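Local coordinates for putative uncharacterized protein (Ustilago maydis, PDB 4GNX) that probably acts as an OB-fold subunit of replication protein A, the trimeric complex that binds single-stranded DNA, at residues Gly37-Ile48 / Ile85-Thr96; Pro11-Asn19 / Val59-Glu67. One frame throughout, in Å; residues are numbered along the deposited sequence.

Interaction 1: Gly37-Ile48 / Ile85-Thr96. With nucleotides of chain G.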
loop_
_atom_site.group_PDB
_atom_site.type_symbol
_atom_site.label_atom_id
_atom_site.label_comp_id
_atom_site.label_asym_id
_atom_site.label_seq_id
_atom_site.Cartn_x
_atom_site.Cartn_y
_atom_site.Cartn_z
ATOM N N GLY B 37 13.133 -7.160 -17.275
ATOM C CA GLY B 37 14.547 -7.305 -16.976
ATOM C C GLY B 37 14.721 -8.032 -15.660
ATOM O O GLY B 37 14.525 -9.252 -15.580
ATOM N N GLN B 38 15.089 -7.281 -14.629
ATOM C CA GLN B 38 15.183 -7.828 -13.298
ATOM C C GLN B 38 13.796 -8.111 -12.792
ATOM O O GLN B 38 12.864 -7.381 -13.114
ATOM C CB GLN B 38 15.867 -6.848 -12.367
ATOM C CG GLN B 38 17.364 -7.026 -12.281
ATOM C CD GLN B 38 17.929 -6.537 -10.952
ATOM O OE1 GLN B 38 18.530 -7.317 -10.210
ATOM N NE2 GLN B 38 17.742 -5.245 -10.646
ATOM N N LEU B 39 13.666 -9.161 -11.990
ATOM C CA LEU B 39 12.379 -9.583 -11.469
ATOM C C LEU B 39 12.559 -10.284 -10.132
ATOM O O LEU B 39 13.656 -10.718 -9.793
ATOM C CB LEU B 39 11.713 -10.536 -12.455
ATOM C CG LEU B 39 12.437 -11.850 -12.824
ATOM C CD1 LEU B 39 12.071 -12.989 -11.876
ATOM C CD2 LEU B 39 12.095 -12.262 -14.244
ATOM N N THR B 40 11.471 -10.418 -9.390
ATOM C CA THR B 40 11.517 -11.109 -8.120
ATOM C C THR B 40 10.282 -11.957 -7.836
ATOM O O THR B 40 9.164 -11.648 -8.263
ATOM C CB THR B 40 11.705 -10.138 -6.948
ATOM O OG1 THR B 40 11.729 -10.901 -5.735
ATOM C CG2 THR B 40 10.568 -9.081 -6.882
ATOM N N PHE B 41 10.481 -13.021 -7.080
ATOM C CA PHE B 41 9.373 -13.907 -6.749
ATOM C C PHE B 41 9.698 -14.847 -5.591
ATOM O O PHE B 41 10.862 -14.983 -5.171
ATOM C CB PHE B 41 8.918 -14.699 -7.987
ATOM C CG PHE B 41 9.922 -15.687 -8.480
ATOM C CD1 PHE B 41 9.904 -17.001 -8.019
ATOM C CD2 PHE B 41 10.865 -15.320 -9.424
ATOM C CE1 PHE B 41 10.821 -17.927 -8.476
ATOM C CE2 PHE B 41 11.795 -16.253 -9.884
ATOM C CZ PHE B 41 11.774 -17.557 -9.405
ATOM N N VAL B 42 8.660 -15.496 -5.081
ATOM C CA VAL B 42 8.786 -16.365 -3.920
ATOM C C VAL B 42 8.327 -17.738 -4.354
ATOM O O VAL B 42 7.376 -17.862 -5.108
ATOM C CB VAL B 42 7.920 -15.855 -2.771
ATOM C CG1 VAL B 42 7.899 -16.858 -1.636
ATOM C CG2 VAL B 42 8.427 -14.503 -2.280
ATOM N N ALA B 43 9.018 -18.775 -3.908
ATOM C CA ALA B 43 8.787 -20.118 -4.432
ATOM C C ALA B 43 9.392 -21.133 -3.487
ATOM O O ALA B 43 10.124 -20.761 -2.556
ATOM C CB ALA B 43 9.413 -20.262 -5.802
ATOM N N VAL B 44 9.089 -22.410 -3.749
ATOM C CA VAL B 44 9.600 -23.515 -2.954
ATOM C C VAL B 44 10.637 -24.317 -3.735
ATOM O O VAL B 44 10.412 -24.700 -4.898
ATOM C CB VAL B 44 8.472 -24.436 -2.488
ATOM C CG1 VAL B 44 9.007 -25.546 -1.585
ATOM C CG2 VAL B 44 7.448 -23.624 -1.732
ATOM N N VAL B 45 11.782 -24.541 -3.094
ATOM C CA VAL B 45 12.853 -25.301 -3.665
ATOM C C VAL B 45 12.408 -26.746 -3.649
ATOM O O VAL B 45 11.975 -27.265 -2.616
ATOM C CB VAL B 45 14.110 -25.166 -2.805
ATOM C CG1 VAL B 45 15.311 -25.802 -3.504
ATOM C CG2 VAL B 45 14.367 -23.713 -2.474
ATOM N N ARG B 46 12.532 -27.400 -4.788
ATOM C CA ARG B 46 12.133 -28.784 -4.914
ATOM C C ARG B 46 13.289 -29.718 -5.238
ATOM O O ARG B 46 13.237 -30.904 -4.907
ATOM C CB ARG B 46 11.065 -28.918 -5.981
ATOM C CG ARG B 46 9.733 -28.371 -5.548
ATOM C CD ARG B 46 9.130 -29.095 -4.353
ATOM N NE ARG B 46 7.809 -28.545 -4.063
ATOM C CZ ARG B 46 7.172 -28.662 -2.907
ATOM N NH1 ARG B 46 7.725 -29.324 -1.887
ATOM N NH2 ARG B 46 5.971 -28.108 -2.776
ATOM N N ASN B 47 14.306 -29.184 -5.917
ATOM C CA ASN B 47 15.566 -29.896 -6.166
ATOM C C ASN B 47 16.804 -28.961 -6.185
ATOM O O ASN B 47 16.691 -27.763 -6.501
ATOM C CB ASN B 47 15.469 -30.726 -7.445
ATOM C CG ASN B 47 16.769 -31.428 -7.785
ATOM O OD1 ASN B 47 17.421 -31.095 -8.779
ATOM N ND2 ASN B 47 17.167 -32.387 -6.948
ATOM N N ILE B 48 17.963 -29.506 -5.812
ATOM C CA ILE B 48 19.194 -28.738 -5.774
ATOM C C ILE B 48 20.313 -29.533 -6.425
ATOM O O ILE B 48 20.719 -30.578 -5.933
ATOM C CB ILE B 48 19.622 -28.358 -4.337
ATOM C CG1 ILE B 48 18.509 -27.630 -3.589
ATOM C CG2 ILE B 48 20.864 -27.485 -4.374
ATOM C CD1 ILE B 48 18.773 -27.441 -2.109
ATOM N N ILE B 85 19.581 -22.962 2.745
ATOM C CA ILE B 85 18.567 -23.358 1.763
ATOM C C ILE B 85 18.538 -24.870 1.531
ATOM O O ILE B 85 19.557 -25.491 1.226
ATOM C CB ILE B 85 18.776 -22.647 0.411
ATOM C CG1 ILE B 85 18.308 -21.195 0.507
ATOM C CG2 ILE B 85 18.002 -23.362 -0.692
ATOM C CD1 ILE B 85 18.849 -20.278 -0.564
ATOM N N ARG B 86 17.353 -25.446 1.671
ATOM C CA ARG B 86 17.134 -26.861 1.452
ATOM C C ARG B 86 15.821 -27.094 0.724
ATOM O O ARG B 86 15.053 -26.163 0.502
ATOM C CB ARG B 86 17.164 -27.590 2.784
ATOM C CG ARG B 86 18.590 -27.858 3.227
ATOM C CD ARG B 86 18.807 -27.526 4.688
ATOM N NE ARG B 86 18.715 -28.713 5.540
ATOM C CZ ARG B 86 17.606 -29.108 6.167
ATOM N NH1 ARG B 86 16.462 -28.403 6.046
ATOM N NH2 ARG B 86 17.648 -30.208 6.924
ATOM N N ASN B 87 15.578 -28.332 0.321
ATOM C CA ASN B 87 14.344 -28.686 -0.351
ATOM C C ASN B 87 13.115 -28.388 0.489
ATOM O O ASN B 87 13.174 -28.408 1.719
ATOM C CB ASN B 87 14.371 -30.156 -0.732
ATOM C CG ASN B 87 15.045 -30.371 -2.045
ATOM O OD1 ASN B 87 15.240 -29.416 -2.799
ATOM N ND2 ASN B 87 15.406 -31.602 -2.340
ATOM N N ASN B 88 12.007 -28.099 -0.179
ATOM C CA ASN B 88 10.742 -27.939 0.505
ATOM C C ASN B 88 10.711 -26.706 1.440
ATOM O O ASN B 88 10.090 -26.718 2.509
ATOM C CB ASN B 88 10.381 -29.239 1.224
ATOM C CG ASN B 88 8.929 -29.295 1.637
ATOM O OD1 ASN B 88 8.021 -28.854 0.901
ATOM N ND2 ASN B 88 8.692 -29.847 2.828
ATOM N N VAL B 89 11.355 -25.632 0.980
ATOM C CA VAL B 89 11.555 -24.396 1.756
ATOM C C VAL B 89 11.183 -23.178 0.894
ATOM O O VAL B 89 11.581 -23.087 -0.269
ATOM C CB VAL B 89 13.043 -24.288 2.233
ATOM C CG1 VAL B 89 13.456 -22.848 2.460
ATOM C CG2 VAL B 89 13.302 -25.125 3.480
ATOM N N TYR B 90 10.423 -22.240 1.447
ATOM C CA TYR B 90 10.151 -21.020 0.701
ATOM C C TYR B 90 11.358 -20.091 0.613
ATOM O O TYR B 90 12.156 -19.986 1.551
ATOM C CB TYR B 90 8.941 -20.293 1.246
ATOM C CG TYR B 90 7.641 -20.775 0.636
ATOM C CD1 TYR B 90 6.842 -21.685 1.302
ATOM C CD2 TYR B 90 7.206 -20.305 -0.616
ATOM C CE1 TYR B 90 5.653 -22.112 0.754
ATOM C CE2 TYR B 90 6.010 -20.727 -1.172
ATOM C CZ TYR B 90 5.247 -21.642 -0.491
ATOM O OH TYR B 90 4.065 -22.105 -1.020
ATOM N N VAL B 91 11.504 -19.442 -0.537
ATOM C CA VAL B 91 12.599 -18.510 -0.752
ATOM C C VAL B 91 12.171 -17.313 -1.589
ATOM O O VAL B 91 11.271 -17.420 -2.453
ATOM C CB VAL B 91 13.759 -19.157 -1.494
ATOM C CG1 VAL B 91 14.300 -20.348 -0.725
ATOM C CG2 VAL B 91 13.304 -19.557 -2.883
ATOM N N ARG B 92 12.834 -16.183 -1.324
ATOM C CA ARG B 92 12.683 -14.962 -2.115
ATOM C C ARG B 92 13.780 -15.031 -3.181
ATOM O O ARG B 92 14.955 -15.241 -2.869
ATOM C CB ARG B 92 12.798 -13.720 -1.187
ATOM C CG ARG B 92 12.460 -12.307 -1.706
ATOM C CD ARG B 92 11.733 -12.282 -3.026
ATOM N NE ARG B 92 10.632 -11.313 -3.242
ATOM C CZ ARG B 92 9.629 -11.060 -2.407
ATOM N NH1 ARG B 92 9.622 -11.620 -1.215
ATOM N NH2 ARG B 92 8.642 -10.234 -2.764
ATOM N N VAL B 93 13.393 -14.893 -4.438
ATOM C CA VAL B 93 14.362 -14.958 -5.523
ATOM C C VAL B 93 14.482 -13.604 -6.193
ATOM O O VAL B 93 13.479 -12.999 -6.545
ATOM C CB VAL B 93 13.956 -16.013 -6.576
ATOM C CG1 VAL B 93 14.886 -15.974 -7.791
ATOM C CG2 VAL B 93 13.945 -17.404 -5.945
ATOM N N LEU B 94 15.704 -13.123 -6.350
ATOM C CA LEU B 94 15.959 -11.939 -7.156
ATOM C C LEU B 94 16.840 -12.355 -8.338
ATOM O O LEU B 94 17.835 -13.064 -8.142
ATOM C CB LEU B 94 16.647 -10.883 -6.301
ATOM C CG LEU B 94 16.577 -9.471 -6.863
ATOM C CD1 LEU B 94 16.413 -8.436 -5.767
ATOM C CD2 LEU B 94 17.827 -9.193 -7.657
ATOM N N GLY B 95 16.512 -11.942 -9.560
ATOM C CA GLY B 95 17.267 -12.463 -10.713
ATOM C C GLY B 95 16.984 -11.805 -12.042
ATOM O O GLY B 95 16.220 -10.874 -12.098
ATOM N N THR B 96 17.624 -12.276 -13.105
ATOM C CA THR B 96 17.314 -11.818 -14.455
ATOM C C THR B 96 16.782 -13.006 -15.255
ATOM O O THR B 96 17.287 -14.131 -15.120
ATOM C CB THR B 96 18.553 -11.237 -15.178
ATOM O OG1 THR B 96 19.344 -10.477 -14.264
ATOM C CG2 THR B 96 18.140 -10.312 -16.301
ATOM P P DT G 21 25.376 -9.381 -7.790
ATOM O OP1 DT G 21 25.162 -9.353 -6.320
ATOM O OP2 DT G 21 26.716 -9.047 -8.341
ATOM O "O5'" DT G 21 24.991 -10.845 -8.287
ATOM C "C5'" DT G 21 25.960 -11.914 -8.288
ATOM C "C4'" DT G 21 26.024 -12.574 -9.647
ATOM O "O4'" DT G 21 24.689 -12.785 -10.165
ATOM C "C3'" DT G 21 26.799 -11.795 -10.714
ATOM O "O3'" DT G 21 27.832 -12.606 -11.308
ATOM C "C2'" DT G 21 25.726 -11.298 -11.676
ATOM C "C1'" DT G 21 24.541 -12.233 -11.464
ATOM N N1 DT G 21 23.205 -11.590 -11.529
ATOM C C2 DT G 21 22.431 -11.771 -12.656
ATOM O O2 DT G 21 22.799 -12.424 -13.621
ATOM N N3 DT G 21 21.207 -11.148 -12.616
ATOM C C4 DT G 21 20.689 -10.385 -11.584
ATOM O O4 DT G 21 19.572 -9.886 -11.691
ATOM C C5 DT G 21 21.550 -10.245 -10.430
ATOM C C7 DT G 21 21.075 -9.438 -9.263
ATOM C C6 DT G 21 22.746 -10.849 -10.460
#
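The hydroxyl of Thr40 meets the side chain of Arg92 across the antiparallel strands 38-50 and 90-100, two neighbours in the OB-fold sheet, where Thr40 stands opposite Leu94 and Val42 opposite Arg92 as non-hydrogen-bonded pairs. Between such pairs the main chains are closed by reciprocal N-H to O bonds at Leu39/Gly95, Phe41/Val93 and Ala43/Val91. Beyond them the pattern shifts: Val45 N donates to Val89 O, whereas Val45 O accepts from Asn88 N.

The hydroxyl of Thr40 works in both directions. Pointing away from its own backbone N (chi1 180°), OG1 accepts Arg92 NE at 2.8 Å, lying in the guanidinium plane, and donates to Val93 O at 2.8 Å from above the carbonyl plane. Val93 O also accepts Phe41 N at 3.0 Å, so one carbonyl serves two donors. Val42 CG2 lies over a face of the same guanidinium, whose NH1 forms a salt bridge with Glu119 of helix 117-135.

On the face shared by these residues, Val44 CG2 sits over the Tyr90 ring, and the phenol OH bonds to Glu62 of a neighbouring subunit. On the reverse face Val93 CB lies over the Phe41 ring, 4.0 Å from its centroid, a CH-pi contact. Arg46 NH1 reaches Asn88 OD1 only weakly, at 2.8 Å; the stronger partner of this arginine is Glu60, while Asn88 ND2 donates to Ile79 O of the neighbouring subunit.

At the far end, Thr96 OG1 accepts N3 of the thymine DT21 of chain G at 2.6 Å, and Leu94 CD2 lies 3.6 Å from its methyl C7. The buried Thr40 hydroxyl is thus engaged as acceptor and donor, Arg92 is held by Thr40 and Glu119, and a hydroxyl that bonds the base at the strand end lets the sheet contribute directly to binding single-stranded DNA.

Interaction 2: Pro11-Asn19 / Val59-Glu67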
loop_
_atom_site.group_PDB
_atom_site.type_symbol
_atom_site.label_atom_id
_atom_site.label_comp_id
_atom_site.label_asym_id
_atom_site.label_seq_id
_atom_site.Cartn_x
_atom_site.Cartn_y
_atom_site.Cartn_z
ATOM N N PRO B 11 7.693 -7.643 -9.590
ATOM C CA PRO B 11 7.234 -8.837 -8.916
ATOM C C PRO B 11 6.355 -9.667 -9.901
ATOM O O PRO B 11 5.478 -9.131 -10.571
ATOM C CB PRO B 11 6.421 -8.260 -7.755
ATOM C CG PRO B 11 5.823 -6.990 -8.323
ATOM C CD PRO B 11 6.863 -6.457 -9.267
ATOM N N VAL B 12 6.621 -10.961 -9.989
ATOM C CA VAL B 12 6.018 -11.795 -11.003
ATOM C C VAL B 12 5.812 -13.173 -10.466
ATOM O O VAL B 12 6.474 -13.576 -9.514
ATOM C CB VAL B 12 6.907 -11.946 -12.263
ATOM C CG1 VAL B 12 6.989 -10.640 -13.071
ATOM C CG2 VAL B 12 8.282 -12.477 -11.897
ATOM N N THR B 13 4.881 -13.892 -11.093
ATOM C CA THR B 13 4.685 -15.314 -10.813
ATOM C C THR B 13 5.427 -16.103 -11.862
ATOM O O THR B 13 5.681 -15.623 -12.965
ATOM C CB THR B 13 3.222 -15.728 -10.947
ATOM O OG1 THR B 13 2.823 -15.568 -12.330
ATOM C CG2 THR B 13 2.319 -14.913 -9.976
ATOM N N ILE B 14 5.761 -17.333 -11.526
ATOM C CA ILE B 14 6.464 -18.150 -12.471
ATOM C C ILE B 14 5.658 -18.251 -13.756
ATOM O O ILE B 14 6.251 -18.236 -14.856
ATOM C CB ILE B 14 6.811 -19.517 -11.870
ATOM C CG1 ILE B 14 7.842 -19.300 -10.729
ATOM C CG2 ILE B 14 7.321 -20.464 -12.961
ATOM C CD1 ILE B 14 8.143 -20.525 -9.892
ATOM N N ARG B 15 4.321 -18.293 -13.636
ATOM C CA ARG B 15 3.471 -18.352 -14.830
ATOM C C ARG B 15 3.686 -17.192 -15.794
ATOM O O ARG B 15 3.757 -17.396 -17.031
ATOM C CB ARG B 15 2.012 -18.370 -14.463
ATOM C CG ARG B 15 1.110 -18.814 -15.598
ATOM C CD ARG B 15 0.921 -20.317 -15.483
ATOM N NE ARG B 15 1.647 -21.073 -16.497
ATOM C CZ ARG B 15 2.000 -22.349 -16.397
ATOM N NH1 ARG B 15 1.737 -23.057 -15.301
ATOM N NH2 ARG B 15 2.644 -22.912 -17.403
ATOM N N GLN B 16 3.767 -15.976 -15.233
ATOM C CA GLN B 16 4.056 -14.784 -16.032
ATOM C C GLN B 16 5.424 -14.893 -16.656
ATOM O O GLN B 16 5.585 -14.610 -17.851
ATOM C CB GLN B 16 3.975 -13.512 -15.222
ATOM C CG GLN B 16 2.572 -13.031 -14.882
ATOM C CD GLN B 16 2.618 -11.927 -13.835
ATOM O OE1 GLN B 16 3.222 -12.093 -12.747
ATOM N NE2 GLN B 16 2.022 -10.785 -14.162
ATOM N N ILE B 17 6.408 -15.340 -15.881
ATOM C CA ILE B 17 7.707 -15.621 -16.490
ATOM C C ILE B 17 7.526 -16.527 -17.706
ATOM O O ILE B 17 8.000 -16.202 -18.783
ATOM C CB ILE B 17 8.712 -16.208 -15.493
ATOM C CG1 ILE B 17 8.895 -15.237 -14.323
ATOM C CG2 ILE B 17 10.038 -16.454 -16.174
ATOM C CD1 ILE B 17 9.650 -15.816 -13.162
ATOM N N LEU B 18 6.783 -17.619 -17.546
ATOM C CA LEU B 18 6.559 -18.562 -18.640
ATOM C C LEU B 18 5.738 -18.008 -19.809
ATOM O O LEU B 18 5.842 -18.506 -20.945
ATOM C CB LEU B 18 5.900 -19.841 -18.105
ATOM C CG LEU B 18 6.713 -20.696 -17.118
ATOM C CD1 LEU B 18 5.864 -21.794 -16.496
ATOM C CD2 LEU B 18 7.967 -21.285 -17.745
ATOM N N ASN B 19 4.904 -17.005 -19.543
ATOM C CA ASN B 19 4.091 -16.465 -20.617
ATOM C C ASN B 19 4.668 -15.242 -21.251
ATOM O O ASN B 19 4.081 -14.711 -22.182
ATOM C CB ASN B 19 2.688 -16.171 -20.138
ATOM C CG ASN B 19 1.893 -17.421 -19.931
ATOM O OD1 ASN B 19 2.080 -18.414 -20.640
ATOM N ND2 ASN B 19 1.009 -17.398 -18.954
ATOM N N VAL B 59 12.476 -24.878 -8.870
ATOM C CA VAL B 59 11.705 -24.004 -8.042
ATOM C C VAL B 59 10.271 -23.890 -8.570
ATOM O O VAL B 59 10.016 -23.853 -9.781
ATOM C CB VAL B 59 12.448 -22.661 -7.941
ATOM C CG1 VAL B 59 11.568 -21.468 -8.314
ATOM C CG2 VAL B 59 13.131 -22.538 -6.586
ATOM N N GLU B 60 9.339 -23.842 -7.626
ATOM C CA GLU B 60 7.926 -23.993 -7.925
ATOM C C GLU B 60 7.076 -23.189 -6.913
ATOM O O GLU B 60 7.336 -23.254 -5.697
ATOM C CB GLU B 60 7.601 -25.501 -7.924
ATOM C CG GLU B 60 6.129 -25.843 -7.896
ATOM C CD GLU B 60 5.598 -25.960 -6.480
ATOM O OE1 GLU B 60 6.249 -26.675 -5.671
ATOM O OE2 GLU B 60 4.537 -25.353 -6.176
ATOM N N ASP B 61 6.096 -22.428 -7.425
ATOM C CA ASP B 61 5.226 -21.539 -6.633
ATOM C C ASP B 61 3.731 -21.780 -6.876
ATOM O O ASP B 61 2.933 -20.846 -6.846
ATOM C CB ASP B 61 5.523 -20.086 -6.987
ATOM C CG ASP B 61 5.043 -19.703 -8.410
ATOM O OD1 ASP B 61 4.564 -20.605 -9.154
ATOM O OD2 ASP B 61 5.137 -18.503 -8.798
ATOM N N GLY B 62 3.347 -23.018 -7.174
ATOM C CA GLY B 62 1.952 -23.341 -7.384
ATOM C C GLY B 62 1.393 -22.847 -8.704
ATOM O O GLY B 62 0.237 -23.152 -9.042
ATOM N N THR B 63 2.185 -22.081 -9.454
ATOM C CA THR B 63 1.692 -21.572 -10.727
ATOM C C THR B 63 2.458 -22.125 -11.933
ATOM O O THR B 63 1.972 -22.080 -13.072
ATOM C CB THR B 63 1.657 -20.029 -10.767
ATOM O OG1 THR B 63 2.933 -19.505 -11.193
ATOM C CG2 THR B 63 1.268 -19.462 -9.418
ATOM N N GLY B 64 3.660 -22.628 -11.665
ATOM C CA GLY B 64 4.515 -23.269 -12.673
ATOM C C GLY B 64 5.853 -23.558 -12.016
ATOM O O GLY B 64 6.034 -23.235 -10.840
ATOM N N GLN B 65 6.784 -24.150 -12.763
ATOM C CA GLN B 65 8.098 -24.525 -12.260
ATOM C C GLN B 65 9.206 -23.919 -13.129
ATOM O O GLN B 65 9.066 -23.828 -14.335
ATOM C CB GLN B 65 8.183 -26.050 -12.217
ATOM C CG GLN B 65 9.534 -26.651 -11.848
ATOM C CD GLN B 65 10.515 -26.649 -13.011
ATOM O OE1 GLN B 65 11.729 -26.647 -12.805
ATOM N NE2 GLN B 65 9.993 -26.636 -14.243
ATOM N N ILE B 66 10.304 -23.495 -12.525
ATOM C CA ILE B 66 11.406 -22.967 -13.309
ATOM C C ILE B 66 12.726 -23.228 -12.611
ATOM O O ILE B 66 12.738 -23.468 -11.403
ATOM C CB ILE B 66 11.234 -21.470 -13.638
ATOM C CG1 ILE B 66 12.201 -21.074 -14.744
ATOM C CG2 ILE B 66 11.418 -20.617 -12.387
ATOM C CD1 ILE B 66 11.863 -19.755 -15.387
ATOM N N GLU B 67 13.812 -23.233 -13.393
ATOM C CA GLU B 67 15.160 -23.352 -12.867
ATOM C C GLU B 67 15.693 -21.990 -12.543
ATOM O O GLU B 67 15.558 -21.063 -13.332
ATOM C CB GLU B 67 16.109 -23.981 -13.871
ATOM C CG GLU B 67 16.473 -25.410 -13.558
ATOM C CD GLU B 67 15.556 -26.393 -14.263
ATOM O OE1 GLU B 67 15.785 -26.663 -15.475
ATOM O OE2 GLU B 67 14.612 -26.899 -13.601
#
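A capping box at the start of helix 14-19 faces an Asx turn in the hairpin between strands 54-60 and 65-71 of the OB fold, and the contact joins the two. Within the box Thr13 OG1 accepts Gln16 N, and Gln16 OE1 accepts Thr13 N in return. The hairpin takes up further N-H groups of the first helical turn. Asp61 OD2 receives Ile14 N at 3.0 Å in a nearly straight bond (177°), approached on the syn side of the carboxylate, and Thr63 OG1 receives Arg15 N at 3.1 Å.

Asp61 is held in place for this by its other oxygen. OD1 accepts both Thr63 N, which closes the Asx turn, and Thr63 OG1, the latter at 2.8 Å. Thr63 OG1 therefore donates a hydrogen bond to Asp61 OD1 while accepting one from Arg15 N, which fixes the direction of the hydroxyl. A negative group at the N-terminal end of a helix would probably be favoured by the local electrostatics.

Below this polar layer Ile14 packs against both arms of the hairpin, on Val59 and on Ile66. Its CG1 branch, directed away from its carbonyl carbon (chi1 -67°), carries CD1 to 3.9 Å from Val59 CG1, while CG2 packs on Gly64 and on Ile66. Ile17 also touches Leu39 and Ile106, which ties the helix to other strands of the sheet. One turn on from Ile14, the side chains of Ile17 and Ile66 cross at about a right angle, with Ile17 CG2 3.9 Å from Ile66 CD1.

The centres of the two interactions lie about 10 Å apart, and their segments alternate along the chain: 11-19, 37-48, 59-67, 85-96. Strand 38-50 is the common element, pairing with strand 90-100 in interaction 1 and with strand 54-60, which leads into the hairpin of interaction 2. The two contacts touch directly: Val44 N lies 2.8 Å from Glu60 O, a probable hydrogen bond, and Arg46 NE forms a salt bridge with Glu60 OE1 at 2.9 Å. Interaction 1 reaches the nucleotide, whereas the nearest atom of interaction 2 is about 8 Å from the DNA; the helix and hairpin thus join the sheet without touching the bound strand.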